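Local coordinates for protein aldehyde dehydrogenase (Listeria monocytogenes, PDB 3K9D) that probably oxidises aldehyde or oxo groups of its substrates, with NAD or NADP as the electron acceptor, at residues A230-A235 and R261-A266; H238-K243 and A269-Q274; K305-I310 and R323-E328; R396-T401 and A410-V415. All coordinates share one frame; numbering follows the deposited sequence.

Interaction 1. Residues A230-A235 and R261-A266; sequences ANIPRA and RVNKEA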
loop_
_atom_site.group_PDB
_atom_site.type_symbol
_atom_site.label_atom_id
_atom_site.label_comp_id
_atom_site.label_asym_id
_atom_site.label_seq_id
_atom_site.Cartn_x
_atom_site.Cartn_y
_atom_site.Cartn_z
ATOM N N ALA A 230 -16.329 -0.755 -34.153
ATOM C CA ALA A 230 -17.358 -0.838 -33.112
ATOM C C ALA A 230 -18.783 -0.851 -33.629
ATOM O O ALA A 230 -19.060 -0.363 -34.705
ATOM C CB ALA A 230 -17.202 0.282 -32.085
ATOM N N ASN A 231 -19.668 -1.417 -32.821
ATOM C CA ASN A 231 -21.105 -1.313 -32.990
ATOM C C ASN A 231 -21.528 0.065 -32.436
ATOM O O ASN A 231 -21.590 0.246 -31.227
ATOM C CB ASN A 231 -21.743 -2.452 -32.196
ATOM C CG ASN A 231 -23.238 -2.534 -32.363
ATOM O OD1 ASN A 231 -23.961 -1.574 -32.121
ATOM N ND2 ASN A 231 -23.717 -3.712 -32.741
ATOM N N ILE A 232 -21.801 1.014 -33.328
ATOM C CA ILE A 232 -22.102 2.405 -32.945
ATOM C C ILE A 232 -23.369 2.528 -32.087
ATOM O O ILE A 232 -23.326 3.135 -31.018
ATOM C CB ILE A 232 -22.192 3.391 -34.175
ATOM C CG1 ILE A 232 -21.027 3.204 -35.152
ATOM C CG2 ILE A 232 -22.291 4.845 -33.711
ATOM C CD1 ILE A 232 -19.688 3.532 -34.574
ATOM N N PRO A 233 -24.523 1.966 -32.559
ATOM C CA PRO A 233 -25.694 2.128 -31.690
ATOM C C PRO A 233 -25.491 1.638 -30.243
ATOM O O PRO A 233 -25.951 2.291 -29.309
ATOM C CB PRO A 233 -26.778 1.286 -32.400
ATOM C CG PRO A 233 -26.403 1.371 -33.846
ATOM C CD PRO A 233 -24.892 1.246 -33.802
ATOM N N ARG A 234 -24.800 0.516 -30.057
ATOM C CA ARG A 234 -24.494 0.043 -28.701
ATOM C C ARG A 234 -23.410 0.878 -27.998
ATOM O O ARG A 234 -23.516 1.110 -26.801
ATOM C CB ARG A 234 -24.100 -1.440 -28.694
ATOM C CG ARG A 234 -24.096 -2.057 -27.290
ATOM C CD ARG A 234 -23.955 -3.562 -27.368
ATOM N NE ARG A 234 -22.753 -3.909 -28.120
ATOM C CZ ARG A 234 -21.626 -4.353 -27.579
ATOM N NH1 ARG A 234 -21.538 -4.547 -26.265
ATOM N NH2 ARG A 234 -20.593 -4.626 -28.367
ATOM N N ALA A 235 -22.385 1.328 -28.734
ATOM C CA ALA A 235 -21.350 2.189 -28.145
ATOM C C ALA A 235 -21.963 3.487 -27.639
ATOM O O ALA A 235 -21.664 3.911 -26.531
ATOM C CB ALA A 235 -20.208 2.482 -29.130
ATOM N N ARG A 261 -11.903 9.709 -38.065
ATOM C CA ARG A 261 -12.562 10.581 -39.055
ATOM C C ARG A 261 -13.566 9.850 -39.938
ATOM O O ARG A 261 -14.646 10.383 -40.221
ATOM C CB ARG A 261 -11.536 11.299 -39.947
ATOM C CG ARG A 261 -12.165 12.321 -40.910
ATOM C CD ARG A 261 -11.115 13.209 -41.555
ATOM N NE ARG A 261 -10.303 13.887 -40.550
ATOM C CZ ARG A 261 -10.540 15.106 -40.080
ATOM N NH1 ARG A 261 -11.570 15.812 -40.523
ATOM N NH2 ARG A 261 -9.746 15.618 -39.159
ATOM N N VAL A 262 -13.214 8.631 -40.360
ATOM C CA VAL A 262 -14.081 7.836 -41.230
ATOM C C VAL A 262 -15.414 7.491 -40.558
ATOM O O VAL A 262 -16.408 7.238 -41.236
ATOM C CB VAL A 262 -13.388 6.530 -41.763
ATOM C CG1 VAL A 262 -12.258 6.858 -42.732
ATOM C CG2 VAL A 262 -12.895 5.653 -40.624
ATOM N N ASN A 263 -15.429 7.518 -39.227
ATOM C CA ASN A 263 -16.577 7.105 -38.457
ATOM C C ASN A 263 -17.328 8.269 -37.817
ATOM O O ASN A 263 -18.348 8.058 -37.166
ATOM C CB ASN A 263 -16.130 6.114 -37.387
ATOM C CG ASN A 263 -17.049 4.922 -37.271
ATOM O OD1 ASN A 263 -17.924 4.698 -38.111
ATOM N ND2 ASN A 263 -16.852 4.146 -36.227
ATOM N N LYS A 264 -16.831 9.485 -38.018
ATOM C CA LYS A 264 -17.287 10.669 -37.257
ATOM C C LYS A 264 -18.752 11.016 -37.540
ATOM O O LYS A 264 -19.560 11.074 -36.620
ATOM C CB LYS A 264 -16.387 11.870 -37.562
ATOM C CG LYS A 264 -16.811 13.165 -36.881
ATOM C CD LYS A 264 -15.969 14.325 -37.341
ATOM C CE LYS A 264 -16.662 15.643 -37.007
ATOM N NZ LYS A 264 -16.437 16.048 -35.593
ATOM N N GLU A 265 -19.071 11.216 -38.821
ATOM C CA GLU A 265 -20.448 11.407 -39.298
ATOM C C GLU A 265 -21.430 10.393 -38.735
ATOM O O GLU A 265 -22.480 10.771 -38.224
ATOM C CB GLU A 265 -20.508 11.320 -40.822
ATOM C CG GLU A 265 -20.562 12.646 -41.530
ATOM C CD GLU A 265 -20.874 12.498 -43.011
ATOM O OE1 GLU A 265 -20.068 12.981 -43.831
ATOM O OE2 GLU A 265 -21.909 11.888 -43.359
ATOM N N ALA A 266 -21.082 9.110 -38.831
ATOM C CA ALA A 266 -21.942 8.031 -38.340
ATOM C C ALA A 266 -22.160 8.091 -36.827
ATOM O O ALA A 266 -23.280 7.887 -36.341
ATOM C CB ALA A 266 -21.369 6.681 -38.747
HETATM O O HOH W 1 -17.977 1.499 -36.499
#

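Interaction 2. Residues H238-K243 and A269-Q274; sequences HILDSK and AEFRKQ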
loop_
_atom_site.group_PDB
_atom_site.type_symbol
_atom_site.label_atom_id
_atom_site.label_comp_id
_atom_site.label_asym_id
_atom_site.label_seq_id
_atom_site.Cartn_x
_atom_site.Cartn_y
_atom_site.Cartn_z
ATOM N N HIS A 238 -24.194 2.678 -24.481
ATOM C CA HIS A 238 -23.322 2.495 -23.316
ATOM C C HIS A 238 -22.807 3.825 -22.746
ATOM O O HIS A 238 -22.895 4.057 -21.551
ATOM C CB HIS A 238 -22.173 1.546 -23.638
ATOM C CG HIS A 238 -22.576 0.102 -23.708
ATOM N ND1 HIS A 238 -21.767 -0.870 -24.255
ATOM C CD2 HIS A 238 -23.695 -0.537 -23.285
ATOM C CE1 HIS A 238 -22.372 -2.040 -24.179
ATOM N NE2 HIS A 238 -23.542 -1.867 -23.592
ATOM N N ILE A 239 -22.310 4.695 -23.614
ATOM C CA ILE A 239 -21.757 5.992 -23.207
ATOM C C ILE A 239 -22.863 6.844 -22.573
ATOM O O ILE A 239 -22.642 7.506 -21.564
ATOM C CB ILE A 239 -21.098 6.726 -24.412
ATOM C CG1 ILE A 239 -19.864 5.949 -24.895
ATOM C CG2 ILE A 239 -20.723 8.176 -24.061
ATOM C CD1 ILE A 239 -19.256 6.443 -26.193
ATOM N N LEU A 240 -24.056 6.807 -23.166
ATOM C CA LEU A 240 -25.204 7.520 -22.615
ATOM C C LEU A 240 -25.687 6.904 -21.310
ATOM O O LEU A 240 -26.004 7.643 -20.391
ATOM C CB LEU A 240 -26.351 7.641 -23.632
ATOM C CG LEU A 240 -25.994 8.416 -24.906
ATOM C CD1 LEU A 240 -27.200 8.470 -25.816
ATOM C CD2 LEU A 240 -25.518 9.827 -24.575
ATOM N N ASP A 241 -25.710 5.567 -21.229
ATOM C CA ASP A 241 -26.127 4.840 -19.999
ATOM C C ASP A 241 -25.296 5.264 -18.797
ATOM O O ASP A 241 -25.823 5.446 -17.695
ATOM C CB ASP A 241 -25.999 3.312 -20.156
ATOM C CG ASP A 241 -27.164 2.681 -20.922
ATOM O OD1 ASP A 241 -28.191 3.353 -21.145
ATOM O OD2 ASP A 241 -27.045 1.498 -21.308
ATOM N N SER A 242 -23.991 5.402 -19.031
ATOM C CA SER A 242 -23.024 5.771 -17.997
ATOM C C SER A 242 -22.971 7.273 -17.722
ATOM O O SER A 242 -23.026 7.708 -16.573
ATOM C CB SER A 242 -21.645 5.234 -18.397
ATOM O OG SER A 242 -20.597 6.075 -17.978
ATOM N N LYS A 243 -22.881 8.061 -18.784
ATOM C CA LYS A 243 -22.663 9.490 -18.652
ATOM C C LYS A 243 -23.867 10.233 -18.057
ATOM O O LYS A 243 -23.685 11.226 -17.347
ATOM C CB LYS A 243 -22.196 10.085 -20.002
ATOM C CG LYS A 243 -21.773 11.517 -19.968
ATOM C CD LYS A 243 -20.644 11.695 -18.998
ATOM C CE LYS A 243 -20.220 13.110 -18.974
ATOM N NZ LYS A 243 -19.108 13.402 -18.020
ATOM N N ALA A 269 -24.332 11.313 -35.913
ATOM C CA ALA A 269 -25.727 10.979 -36.252
ATOM C C ALA A 269 -26.419 10.058 -35.231
ATOM O O ALA A 269 -27.568 10.288 -34.852
ATOM C CB ALA A 269 -25.811 10.398 -37.664
ATOM N N GLU A 270 -25.703 9.038 -34.769
ATOM C CA GLU A 270 -26.224 8.129 -33.761
ATOM C C GLU A 270 -26.367 8.779 -32.390
ATOM O O GLU A 270 -27.386 8.565 -31.707
ATOM C CB GLU A 270 -25.373 6.862 -33.690
ATOM C CG GLU A 270 -25.965 5.701 -32.883
ATOM C CD GLU A 270 -27.318 5.208 -33.375
ATOM O OE1 GLU A 270 -27.624 5.352 -34.573
ATOM O OE2 GLU A 270 -28.090 4.689 -32.536
ATOM N N PHE A 271 -25.355 9.560 -31.983
ATOM C CA PHE A 271 -25.422 10.304 -30.722
ATOM C C PHE A 271 -26.680 11.177 -30.741
ATOM O O PHE A 271 -27.450 11.176 -29.782
ATOM C CB PHE A 271 -24.133 11.120 -30.450
ATOM C CG PHE A 271 -23.163 10.443 -29.486
ATOM C CD1 PHE A 271 -23.518 10.227 -28.150
ATOM C CD2 PHE A 271 -21.910 10.022 -29.916
ATOM C CE1 PHE A 271 -22.634 9.595 -27.249
ATOM C CE2 PHE A 271 -21.010 9.400 -29.031
ATOM C CZ PHE A 271 -21.379 9.192 -27.687
ATOM N N ARG A 272 -26.899 11.868 -31.860
ATOM C CA ARG A 272 -28.138 12.650 -32.082
ATOM C C ARG A 272 -29.454 11.883 -31.989
ATOM O O ARG A 272 -30.378 12.318 -31.292
ATOM C CB ARG A 272 -28.075 13.400 -33.405
ATOM C CG ARG A 272 -27.354 14.696 -33.275
ATOM C CD ARG A 272 -27.118 15.372 -34.613
ATOM N NE ARG A 272 -26.489 16.662 -34.376
ATOM C CZ ARG A 272 -25.675 17.289 -35.219
ATOM N NH1 ARG A 272 -25.366 16.758 -36.390
ATOM N NH2 ARG A 272 -25.171 18.464 -34.880
ATOM N N LYS A 273 -29.533 10.754 -32.693
ATOM C CA LYS A 273 -30.680 9.831 -32.646
ATOM C C LYS A 273 -31.054 9.396 -31.221
ATOM O O LYS A 273 -32.242 9.290 -30.868
ATOM C CB LYS A 273 -30.372 8.585 -33.501
ATOM C CG LYS A 273 -31.606 7.807 -33.951
ATOM C CD LYS A 273 -31.279 6.410 -34.406
ATOM C CE LYS A 273 -32.573 5.597 -34.430
ATOM N NZ LYS A 273 -32.397 4.124 -34.518
ATOM N N GLN A 274 -30.037 9.174 -30.393
ATOM C CA GLN A 274 -30.239 8.664 -29.040
ATOM C C GLN A 274 -30.331 9.755 -27.961
ATOM O O GLN A 274 -30.376 9.454 -26.764
ATOM C CB GLN A 274 -29.123 7.676 -28.700
ATOM C CG GLN A 274 -29.218 6.345 -29.425
ATOM C CD GLN A 274 -28.337 5.266 -28.797
ATOM O OE1 GLN A 274 -28.346 5.064 -27.587
ATOM N NE2 GLN A 274 -27.606 4.552 -29.624
#

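Interaction 3. Residues K305-I310 and R323-E328; sequences KSVQHI and RVLIAE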
loop_
_atom_site.group_PDB
_atom_site.type_symbol
_atom_site.label_atom_id
_atom_site.label_comp_id
_atom_site.label_asym_id
_atom_site.label_seq_id
_atom_site.Cartn_x
_atom_site.Cartn_y
_atom_site.Cartn_z
ATOM N N LYS A 305 -25.914 17.623 -11.857
ATOM C CA LYS A 305 -27.107 18.382 -12.244
ATOM C C LYS A 305 -27.581 18.000 -13.634
ATOM O O LYS A 305 -26.804 17.526 -14.459
ATOM C CB LYS A 305 -26.872 19.892 -12.143
ATOM C CG LYS A 305 -26.479 20.411 -10.750
ATOM C CD LYS A 305 -27.527 20.096 -9.679
ATOM C CE LYS A 305 -27.528 21.152 -8.578
ATOM N NZ LYS A 305 -28.680 21.016 -7.642
ATOM N N SER A 306 -28.867 18.220 -13.886
ATOM C CA SER A 306 -29.464 17.931 -15.175
ATOM C C SER A 306 -28.922 18.840 -16.291
ATOM O O SER A 306 -28.388 19.923 -16.027
ATOM C CB SER A 306 -30.968 18.107 -15.075
ATOM O OG SER A 306 -31.282 19.483 -15.064
ATOM N N VAL A 307 -29.082 18.377 -17.525
ATOM C CA VAL A 307 -28.750 19.142 -18.736
ATOM C C VAL A 307 -29.422 20.508 -18.751
ATOM O O VAL A 307 -28.771 21.519 -19.023
ATOM C CB VAL A 307 -29.122 18.342 -20.004
ATOM C CG1 VAL A 307 -29.153 19.227 -21.251
ATOM C CG2 VAL A 307 -28.134 17.190 -20.199
ATOM N N GLN A 308 -30.717 20.527 -18.431
ATOM C CA GLN A 308 -31.503 21.757 -18.400
ATOM C C GLN A 308 -30.973 22.722 -17.354
ATOM O O GLN A 308 -30.811 23.894 -17.646
ATOM C CB GLN A 308 -32.991 21.453 -18.159
ATOM C CG GLN A 308 -33.699 20.825 -19.355
ATOM C CD GLN A 308 -33.504 21.626 -20.625
ATOM O OE1 GLN A 308 -33.710 22.841 -20.648
ATOM N NE2 GLN A 308 -33.094 20.952 -21.686
ATOM N N HIS A 309 -30.679 22.207 -16.158
ATOM C CA HIS A 309 -30.177 23.008 -15.031
ATOM C C HIS A 309 -28.879 23.744 -15.390
ATOM O O HIS A 309 -28.751 24.955 -15.154
ATOM C CB HIS A 309 -29.962 22.108 -13.812
ATOM C CG HIS A 309 -29.524 22.834 -12.578
ATOM N ND1 HIS A 309 -30.405 23.244 -11.603
ATOM C CD2 HIS A 309 -28.294 23.197 -12.146
ATOM C CE1 HIS A 309 -29.740 23.841 -10.631
ATOM N NE2 HIS A 309 -28.457 23.828 -10.939
ATOM N N ILE A 310 -27.942 22.991 -15.967
ATOM C CA ILE A 310 -26.637 23.487 -16.428
ATOM C C ILE A 310 -26.799 24.500 -17.562
ATOM O O ILE A 310 -26.143 25.546 -17.572
ATOM C CB ILE A 310 -25.729 22.315 -16.895
ATOM C CG1 ILE A 310 -25.368 21.403 -15.720
ATOM C CG2 ILE A 310 -24.457 22.828 -17.584
ATOM C CD1 ILE A 310 -24.938 20.008 -16.133
ATOM N N ARG A 323 -30.058 14.744 -23.566
ATOM C CA ARG A 323 -29.549 13.828 -22.547
ATOM C C ARG A 323 -28.139 14.174 -22.077
ATOM O O ARG A 323 -27.802 13.931 -20.917
ATOM C CB ARG A 323 -29.554 12.394 -23.069
ATOM C CG ARG A 323 -30.954 11.802 -23.307
ATOM C CD ARG A 323 -30.884 10.288 -23.522
ATOM N NE ARG A 323 -30.408 9.595 -22.322
ATOM C CZ ARG A 323 -30.007 8.324 -22.279
ATOM N NH1 ARG A 323 -30.005 7.576 -23.370
ATOM N NH2 ARG A 323 -29.584 7.800 -21.133
ATOM N N VAL A 324 -27.334 14.725 -22.986
ATOM C CA VAL A 324 -25.956 15.176 -22.708
ATOM C C VAL A 324 -25.629 16.348 -23.633
ATOM O O VAL A 324 -26.186 16.475 -24.737
ATOM C CB VAL A 324 -24.834 14.081 -22.942
ATOM C CG1 VAL A 324 -24.832 12.962 -21.883
ATOM C CG2 VAL A 324 -24.888 13.518 -24.356
ATOM N N LEU A 325 -24.703 17.188 -23.188
ATOM C CA LEU A 325 -24.194 18.266 -23.995
ATOM C C LEU A 325 -22.813 17.874 -24.456
ATOM O O LEU A 325 -21.984 17.462 -23.646
ATOM C CB LEU A 325 -24.172 19.579 -23.201
ATOM C CG LEU A 325 -25.551 20.068 -22.730
ATOM C CD1 LEU A 325 -25.411 21.297 -21.833
ATOM C CD2 LEU A 325 -26.489 20.352 -23.915
ATOM N N ILE A 326 -22.588 17.963 -25.768
ATOM C CA ILE A 326 -21.315 17.584 -26.377
ATOM C C ILE A 326 -20.650 18.754 -27.119
ATOM O O ILE A 326 -21.243 19.382 -28.006
ATOM C CB ILE A 326 -21.470 16.354 -27.312
ATOM C CG1 ILE A 326 -22.305 15.264 -26.640
ATOM C CG2 ILE A 326 -20.094 15.783 -27.718
ATOM C CD1 ILE A 326 -22.318 13.913 -27.375
ATOM N N ALA A 327 -19.409 19.033 -26.729
ATOM C CA ALA A 327 -18.606 20.083 -27.321
ATOM C C ALA A 327 -17.442 19.453 -28.049
ATOM O O ALA A 327 -16.682 18.684 -27.461
ATOM C CB ALA A 327 -18.087 21.010 -26.239
ATOM N N GLU A 328 -17.307 19.762 -29.332
ATOM C CA GLU A 328 -16.129 19.347 -30.068
ATOM C C GLU A 328 -14.907 20.063 -29.493
ATOM O O GLU A 328 -14.980 21.241 -29.105
ATOM C CB GLU A 328 -16.296 19.575 -31.575
ATOM C CG GLU A 328 -17.256 18.550 -32.222
ATOM C CD GLU A 328 -17.279 18.606 -33.732
ATOM O OE1 GLU A 328 -16.210 18.482 -34.372
ATOM O OE2 GLU A 328 -18.382 18.743 -34.288
#

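Interaction 4. Residues R396-T401 and A410-V415; sequences RLLVNT and ATTNLV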
loop_
_atom_site.group_PDB
_atom_site.type_symbol
_atom_site.label_atom_id
_atom_site.label_comp_id
_atom_site.label_asym_id
_atom_site.label_seq_id
_atom_site.Cartn_x
_atom_site.Cartn_y
_atom_site.Cartn_z
ATOM N N ARG A 396 -7.900 0.770 -14.885
ATOM C CA ARG A 396 -9.034 -0.001 -15.378
ATOM C C ARG A 396 -9.337 0.433 -16.804
ATOM O O ARG A 396 -9.619 1.593 -17.064
ATOM C CB ARG A 396 -10.264 0.103 -14.436
ATOM C CG ARG A 396 -10.716 1.523 -14.119
ATOM C CD ARG A 396 -11.591 1.660 -12.873
ATOM N NE ARG A 396 -11.003 1.094 -11.665
ATOM C CZ ARG A 396 -9.962 1.579 -10.978
ATOM N NH1 ARG A 396 -9.327 2.673 -11.354
ATOM N NH2 ARG A 396 -9.552 0.941 -9.885
ATOM N N LEU A 397 -9.239 -0.503 -17.738
ATOM C CA LEU A 397 -9.575 -0.206 -19.122
ATOM C C LEU A 397 -10.812 -0.981 -19.548
ATOM O O LEU A 397 -10.831 -2.203 -19.594
ATOM C CB LEU A 397 -8.402 -0.480 -20.055
ATOM C CG LEU A 397 -8.290 0.408 -21.297
ATOM C CD1 LEU A 397 -6.866 0.362 -21.782
ATOM C CD2 LEU A 397 -9.223 -0.017 -22.398
ATOM N N LEU A 398 -11.856 -0.244 -19.879
ATOM C CA LEU A 398 -13.145 -0.868 -20.110
ATOM C C LEU A 398 -13.410 -1.109 -21.586
ATOM O O LEU A 398 -13.173 -0.239 -22.410
ATOM C CB LEU A 398 -14.239 -0.043 -19.454
ATOM C CG LEU A 398 -13.915 0.253 -17.992
ATOM C CD1 LEU A 398 -14.919 1.219 -17.462
ATOM C CD2 LEU A 398 -13.836 -1.016 -17.121
ATOM N N VAL A 399 -13.857 -2.325 -21.904
ATOM C CA VAL A 399 -14.145 -2.703 -23.274
ATOM C C VAL A 399 -15.640 -2.995 -23.432
ATOM O O VAL A 399 -16.196 -3.838 -22.714
ATOM C CB VAL A 399 -13.286 -3.908 -23.742
ATOM C CG1 VAL A 399 -13.518 -4.194 -25.222
ATOM C CG2 VAL A 399 -11.782 -3.655 -23.480
ATOM N N ASN A 400 -16.266 -2.278 -24.365
ATOM C CA ASN A 400 -17.667 -2.502 -24.785
ATOM C C ASN A 400 -18.666 -2.493 -23.625
ATOM O O ASN A 400 -19.454 -3.423 -23.456
ATOM C CB ASN A 400 -17.789 -3.795 -25.614
ATOM C CG ASN A 400 -17.027 -3.727 -26.923
ATOM O OD1 ASN A 400 -16.847 -2.666 -27.496
ATOM N ND2 ASN A 400 -16.613 -4.863 -27.417
ATOM N N THR A 401 -18.620 -1.433 -22.830
ATOM C CA THR A 401 -19.406 -1.374 -21.606
ATOM C C THR A 401 -19.558 0.102 -21.266
ATOM O O THR A 401 -18.748 0.909 -21.726
ATOM C CB THR A 401 -18.744 -2.235 -20.441
ATOM O OG1 THR A 401 -19.732 -2.618 -19.464
ATOM C CG2 THR A 401 -17.568 -1.528 -19.771
ATOM N N ALA A 410 -20.025 -3.193 -12.005
ATOM C CA ALA A 410 -21.460 -3.495 -12.031
ATOM C C ALA A 410 -21.851 -4.174 -13.350
ATOM O O ALA A 410 -22.624 -5.126 -13.356
ATOM C CB ALA A 410 -22.288 -2.236 -11.788
ATOM N N THR A 411 -21.297 -3.685 -14.459
ATOM C CA THR A 411 -21.470 -4.341 -15.760
ATOM C C THR A 411 -20.228 -5.109 -16.238
ATOM O O THR A 411 -20.260 -5.733 -17.305
ATOM C CB THR A 411 -21.918 -3.364 -16.874
ATOM O OG1 THR A 411 -20.913 -2.371 -17.076
ATOM C CG2 THR A 411 -23.240 -2.708 -16.532
ATOM N N THR A 412 -19.149 -5.071 -15.463
ATOM C CA THR A 412 -17.971 -5.920 -15.740
ATOM C C THR A 412 -17.677 -6.919 -14.620
ATOM O O THR A 412 -18.245 -6.847 -13.531
ATOM C CB THR A 412 -16.682 -5.097 -15.990
ATOM O OG1 THR A 412 -16.380 -4.267 -14.852
ATOM C CG2 THR A 412 -16.788 -4.264 -17.263
ATOM N N ASN A 413 -16.816 -7.871 -14.862
ATOM C CA ASN A 413 -16.327 -8.710 -13.816
ATOM C C ASN A 413 -15.158 -8.191 -12.966
ATOM O O ASN A 413 -14.527 -8.937 -12.299
ATOM C CB ASN A 413 -16.104 -10.133 -14.296
ATOM C CG ASN A 413 -17.396 -10.857 -14.667
ATOM O OD1 ASN A 413 -18.388 -10.737 -14.028
ATOM N ND2 ASN A 413 -17.352 -11.586 -15.736
ATOM N N LEU A 414 -14.900 -6.902 -12.998
ATOM C CA LEU A 414 -13.958 -6.276 -12.063
ATOM C C LEU A 414 -14.484 -6.406 -10.637
ATOM O O LEU A 414 -15.680 -6.669 -10.422
ATOM C CB LEU A 414 -13.744 -4.797 -12.390
ATOM C CG LEU A 414 -13.037 -4.364 -13.677
ATOM C CD1 LEU A 414 -12.906 -2.853 -13.716
ATOM C CD2 LEU A 414 -11.649 -5.020 -13.824
ATOM N N VAL A 415 -13.598 -6.237 -9.659
ATOM C CA VAL A 415 -14.023 -6.267 -8.265
ATOM C C VAL A 415 -15.056 -5.150 -8.039
ATOM O O VAL A 415 -14.793 -3.998 -8.376
ATOM C CB VAL A 415 -12.819 -6.202 -7.278
ATOM C CG1 VAL A 415 -13.303 -5.997 -5.850
ATOM C CG2 VAL A 415 -11.986 -7.494 -7.355
#

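Interaction 1. Residues A230-A235 and R261-A266
Ile-232 and Asn-263 meet from opposite directions at the surface, where the starts of two helices come near each other. The van der Waals part is small. Ile-232 is modelled in two conformers, and the 3.3 Å between Ile-232 CD1 and Asn-263 ND2 belongs to the one described, so the closeness is doubtful. Its other branch, CG2, stands anti to the backbone N and comes within 4.1 Å of Ala-266 O. No direct hydrogen bond joins the segments; the polar link runs through a water. That water donates to Ala-230 O over 2.8 Å and accepts from Asn-263 ND2 over 2.9 Å, so it bridges the Asn-263 amide to the opposite backbone. Within 230-235, Asn-231 is the N-cap: its OD1 takes the N-H of Arg-234 at 3.1 Å with an N-H...O angle of 163°, the donor tilted 27° from the carbonyl plane. This bond caps the first turn on which Ile-232 sits. Around the contact, Ile-232 also packs on Val-267 further along helix 261-273 and on Ile-226 of strand 223-226, while Ala-230 and Ala-235 rest against His-378 of strand 374-378.

Interaction 2. Residues H238-K243 and A269-Q274
Phe-271 turns the edge of its ring, not a face, toward helix 232-243, and two branched side chains receive it. Ile-239 crosses the phenyl group at about a right angle; its CG2, in the ring plane, and its CD1 each lie 3.8 Å from Phe-271 CZ, so the isoleucine straddles the far corner of the ring with both branches. Its chi1 of -66° puts CG2 anti to the backbone N and CG1 beside it, and the extended chi2 (171°) carries CD1 on to the ring. Leu-240 comes in obliquely along the same edge, CD2 3.9 Å from Phe-271 CE1 and also near the ring plane. Its second methyl diverges toward the end of the other helix: Leu-240 CD1 is 3.6 Å from Gln-274 CB and 3.5 Å from Gln-274 O. One leucine therefore spans the ring and the first residue beyond helix 261-273. No hydrogen bond crosses between the segments. The amide of Gln-274 is fixed instead by two acceptors: NE2 donates to Pro-233 O, at the start of the opposing helix, and to Glu-270 OE2, at 3.0 Å and an N-H...O angle of 162°. The carboxylate oxygen uses its anti lone pair and lies close to the amide plane. Beneath this helix pair, Ile-239 packs on Ala-224 and Ile-226 of strand 223-226, and Phe-271 also reaches Ile-226 and, on strand 276-278, Ala-276 and Phe-278.

Interaction 3. Residues K305-I310 and R323-E328
Val-307, in the first turn of helix 307-313, packs against the start of strand 324-328, within a beta-alpha-beta crossover of the parallel sheet: the chain leaves strand 276-278, passes through helices and returns in strand 324-328 beside and parallel to it. Backbone hydrogen bonds of Val-324 and Ile-326 with His-277 are evidence of that pairing. The contact between the segments is entirely van der Waals. Val-307 uses both methyls. CG1, anti to the backbone N (chi1 164°), lies 3.9 Å from Leu-325 CD2 and 4.0 Å from Leu-325 CG, the two side chains crossing at a slant. CG2 points to the backbone just before, 3.4 Å from Arg-323 O and 3.8 Å from Val-324 N. One valine thus covers a peptide unit and the side chain that follows it. Val-318 and Pro-345 also pack on Val-307, which is buried. A separate van der Waals contact lies within 305-310, where Lys-305 CD packs over one face of the His-309 ring, 4.0 Å above its plane and displaced toward the rim. The polar part, also within 305-310, defines where the helix starts. Ser-306 is the N-cap, and the capping bond runs from His-309 N to Ser-306 OG, 3.0 Å long with an N-H...O angle of 158°.

Interaction 4. Residues R396-T401 and A410-V415
Thr-401 and Thr-411 make the short polar contact here: Thr-411 OG1 donates to Thr-401 OG1 over 2.7 Å, the one hydrogen bond between the segments. On Thr-401, OG1 is anti to the backbone N (chi1 -157°), which directs it at Thr-411 and leaves CG2 to meet Thr-412 CG2 at 3.8 Å, the two threonines crossing at roughly a right angle. Thr-412 keeps its own hydroxyl out of this, bonding it to Gly-406 O. Packing is looser toward the start of the strand. Leu-414 CD1 is shared between Leu-398 CD2 and Arg-396 CB, at 4.0 Å from each, and Leu-398 CD2 is 4.4 Å from Thr-412 CG2. Arg-396 offers only its aliphatic root to Leu-414; its guanidinium group is bonded to Asn-433 OD1 and Gly-421 O. All six touching residues are buried, and the outward side of loop 410-415 is met partly by the second subunit, Asn-413 ND2 bonding Lys-100 O of that chain. Strand 396-399 is the outermost of the parallel sheet within this chain, bonded to strand 374-378 on one side and, in parallel, to a strand of the second subunit on the other, so the loop 410-415 packs where the sheet continues across the dimer interface.

How the interactions relate
Along the chain, interaction 1 opens at 230-235 and interaction 2 at 238-243, and each closes on helix 261-273 with 25 residues between its segments; the two cross, because their segments alternate. Together they fasten helix 232-243 to helix 261-273 at both ends. Interaction 3 follows in series, closing a 12-residue loop that returns to strand 324-328. It meets interaction 2 where Leu-240 CD2 lies 3.8 Å from Val-324 CG2, and interaction 1 through the Lys-264 to Glu-328 salt bridge. Interaction 4 closes the last, 8-residue loop, at the sheet's other edge, strand 396-399. It reaches interaction 2 at His-238, and both touch the second subunit.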